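Local structure of muramidase (Sodiomyces alcalophilus, 6ZM8) at residues D24-I29 with Y176-Y181. The protein probably hydrolyses peptidoglycan of bacterial cell walls, as a fungal lysozyme of glycoside hydrolase family 25. Sequence-based numbering, arbitrary orientation. Where two conformers were deposited one is given.
Sequences DRFVYI and YTFWQY
Phe178 reaches across the barrel interior to the rings of Phe26 and Tyr28, bringing together two strands whose nearest CA atoms, those of Phe26 and Phe178, stay 10.5 Å apart. Its CB points toward segment 24-29, and CG stands beside the backbone N, anti to the carbonyl carbon (chi1 -61°), which carries the ring inward. Beyond CG the two sides of the ring find different partners. CD1 lies 3.5 Å from Phe26 CE1 and 3.6 Å from Phe26 CZ. Next along that side, CE1 sits over one face of the Phe26 ring, toward its rim, 3.5 Å from Phe26 CE1. These two rings meet obliquely, planes at 49°, as the side chains slide past each other in opposite directions. At the far end CZ comes 4.0 Å from Tyr28 CE2, and round the other side CE2 approaches the same Tyr28 CE2 at 3.8 Å. Here the geometry is T-shaped: the edge of Tyr28 points at the face of Phe178, planes at 87° and centroids 5.6 Å apart. Tyr28 is buried, and its hydroxyl is satisfied by a hydrogen bond with the carbonyl O of Pro91; the Tyr28 ring also stacks with Trp158. Phe26 in turn leans on Phe194. An alanine in place of Phe178 would remove the shared ring, and is likely to leave the edge of Tyr28 and one face of Phe26 without this aromatic neighbour. Strands 2-7 and 190-194 run between the two segments in the sheet, so the rings join non-adjacent staves by side chains. Such an aromatic cluster, spanning the inside of a closed sheet, is core packing of the modified TIM barrel of family 25 glycoside hydrolases.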
loop_
_atom_site.group_PDB
_atom_site.type_symbol
_atom_site.label_atom_id
_atom_site.label_comp_id
_atom_site.label_asym_id
_atom_site.label_seq_id
_atom_site.Cartn_x
_atom_site.Cartn_y
_atom_site.Cartn_z
ATOM N N ASP A 24 -6.937 3.193 16.526
ATOM C CA ASP A 24 -6.616 2.770 15.172
ATOM C C ASP A 24 -7.664 1.753 14.685
ATOM O O ASP A 24 -8.134 0.925 15.446
ATOM C CB ASP A 24 -5.217 2.161 15.149
ATOM C CG ASP A 24 -4.199 3.238 15.535
ATOM O OD1 ASP A 24 -4.087 4.208 14.770
ATOM O OD2 ASP A 24 -3.546 3.070 16.595
ATOM N N ARG A 25 -7.969 1.835 13.374
ATOM C CA ARG A 25 -9.019 0.994 12.818
ATOM C C ARG A 25 -8.591 0.198 11.587
ATOM O O ARG A 25 -9.301 -0.732 11.194
ATOM C CB ARG A 25 -10.278 1.813 12.509
ATOM C CG ARG A 25 -10.925 2.403 13.768
ATOM C CD ARG A 25 -11.622 1.332 14.603
ATOM N NE ARG A 25 -12.224 1.865 15.829
ATOM C CZ ARG A 25 -11.639 1.910 17.012
ATOM N NH1 ARG A 25 -10.372 1.555 17.170
ATOM N NH2 ARG A 25 -12.345 2.328 18.053
ATOM N N PHE A 26 -7.466 0.569 10.978
ATOM C CA PHE A 26 -6.967 -0.193 9.835
ATOM C C PHE A 26 -5.448 -0.303 9.953
ATOM O O PHE A 26 -4.788 0.511 10.591
ATOM C CB PHE A 26 -7.385 0.438 8.493
ATOM C CG PHE A 26 -6.749 1.780 8.226
ATOM C CD1 PHE A 26 -5.519 1.868 7.574
ATOM C CD2 PHE A 26 -7.354 2.961 8.688
ATOM C CE1 PHE A 26 -4.906 3.102 7.390
ATOM C CE2 PHE A 26 -6.737 4.182 8.506
ATOM C CZ PHE A 26 -5.529 4.262 7.859
ATOM N N VAL A 27 -4.939 -1.325 9.262
ATOM C CA VAL A 27 -3.491 -1.560 9.226
ATOM C C VAL A 27 -3.146 -2.161 7.859
ATOM O O VAL A 27 -3.840 -3.037 7.370
ATOM C CB VAL A 27 -3.044 -2.437 10.405
ATOM C CG1 VAL A 27 -3.684 -3.821 10.376
ATOM C CG2 VAL A 27 -1.511 -2.539 10.481
ATOM N N TYR A 28 -2.025 -1.692 7.308
ATOM C CA TYR A 28 -1.374 -2.322 6.156
ATOM C C TYR A 28 -0.114 -3.037 6.628
ATOM O O TYR A 28 0.632 -2.529 7.462
ATOM C CB TYR A 28 -1.027 -1.301 5.053
ATOM C CG TYR A 28 -2.077 -1.159 3.982
ATOM C CD1 TYR A 28 -2.260 -2.169 3.053
ATOM C CD2 TYR A 28 -2.872 -0.024 3.881
ATOM C CE1 TYR A 28 -3.209 -2.066 2.033
ATOM C CE2 TYR A 28 -3.825 0.100 2.859
ATOM C CZ TYR A 28 -3.989 -0.929 1.943
ATOM O OH TYR A 28 -4.952 -0.764 0.979
ATOM N N ILE A 29 0.120 -4.213 6.040
ATOM C CA ILE A 29 1.144 -5.141 6.524
ATOM C C ILE A 29 1.972 -5.599 5.331
ATOM O O ILE A 29 1.429 -6.076 4.333
ATOM C CB ILE A 29 0.482 -6.349 7.209
ATOM C CG1 ILE A 29 -0.382 -5.884 8.387
ATOM C CG2 ILE A 29 1.536 -7.350 7.669
ATOM C CD1 ILE A 29 -1.310 -6.963 8.930
ATOM N N TYR A 176 -6.161 12.313 -1.556
ATOM C CA TYR A 176 -5.560 11.097 -1.037
ATOM C C TYR A 176 -6.664 10.191 -0.468
ATOM O O TYR A 176 -7.661 10.688 0.066
ATOM C CB TYR A 176 -4.467 11.359 0.020
ATOM C CG TYR A 176 -4.910 11.802 1.415
ATOM C CD1 TYR A 176 -5.285 10.865 2.358
ATOM C CD2 TYR A 176 -4.898 13.138 1.827
ATOM C CE1 TYR A 176 -5.626 11.213 3.651
ATOM C CE2 TYR A 176 -5.261 13.511 3.108
ATOM C CZ TYR A 176 -5.610 12.538 4.036
ATOM O OH TYR A 176 -5.939 12.818 5.331
ATOM N N THR A 177 -6.428 8.879 -0.525
ATOM C CA THR A 177 -7.232 7.926 0.224
ATOM C C THR A 177 -6.589 7.630 1.572
ATOM O O THR A 177 -7.261 7.640 2.614
ATOM C CB THR A 177 -7.492 6.676 -0.629
ATOM O OG1 THR A 177 -8.291 7.058 -1.757
ATOM C CG2 THR A 177 -8.245 5.612 0.148
ATOM N N PHE A 178 -5.272 7.359 1.559
ATOM C CA PHE A 178 -4.499 7.255 2.794
ATOM C C PHE A 178 -3.336 8.260 2.707
ATOM O O PHE A 178 -2.793 8.489 1.630
ATOM C CB PHE A 178 -3.919 5.841 2.971
ATOM C CG PHE A 178 -4.970 4.755 3.063
ATOM C CD1 PHE A 178 -5.655 4.536 4.249
ATOM C CD2 PHE A 178 -5.246 3.950 1.960
ATOM C CE1 PHE A 178 -6.580 3.501 4.343
ATOM C CE2 PHE A 178 -6.178 2.934 2.051
ATOM C CZ PHE A 178 -6.840 2.702 3.252
ATOM N N TRP A 179 -2.932 8.757 3.875
ATOM C CA TRP A 179 -1.772 9.647 4.003
ATOM C C TRP A 179 -0.905 9.102 5.130
ATOM O O TRP A 179 -1.342 9.032 6.289
ATOM C CB TRP A 179 -2.224 11.081 4.319
ATOM C CG TRP A 179 -1.111 12.025 4.680
ATOM C CD1 TRP A 179 0.222 11.964 4.399
ATOM C CD2 TRP A 179 -1.302 13.214 5.482
ATOM N NE1 TRP A 179 0.875 13.032 4.940
ATOM C CE2 TRP A 179 -0.022 13.803 5.636
ATOM C CE3 TRP A 179 -2.403 13.825 6.086
ATOM C CZ2 TRP A 179 0.192 14.938 6.419
ATOM C CZ3 TRP A 179 -2.206 14.942 6.847
ATOM C CH2 TRP A 179 -0.917 15.483 7.017
ATOM N N GLN A 180 0.312 8.676 4.774
ATOM C CA GLN A 180 1.315 8.247 5.748
ATOM C C GLN A 180 2.054 9.519 6.207
ATOM O O GLN A 180 2.790 10.125 5.437
ATOM C CB GLN A 180 2.295 7.266 5.126
ATOM C CG GLN A 180 3.090 6.509 6.191
ATOM C CD GLN A 180 4.128 5.648 5.498
ATOM O OE1 GLN A 180 5.086 6.193 4.910
ATOM N NE2 GLN A 180 3.928 4.349 5.478
ATOM N N TYR A 181 1.805 9.895 7.465
ATOM C CA TYR A 181 2.203 11.210 7.959
ATOM C C TYR A 181 3.325 11.158 9.004
ATOM O O TYR A 181 3.863 12.207 9.332
ATOM C CB TYR A 181 0.994 12.019 8.455
ATOM C CG TYR A 181 0.325 11.448 9.677
ATOM C CD1 TYR A 181 -0.616 10.416 9.582
ATOM C CD2 TYR A 181 0.612 11.942 10.940
ATOM C CE1 TYR A 181 -1.224 9.887 10.719
ATOM C CE2 TYR A 181 0.009 11.432 12.072
ATOM C CZ TYR A 181 -0.894 10.381 11.965
ATOM O OH TYR A 181 -1.429 9.878 13.118
#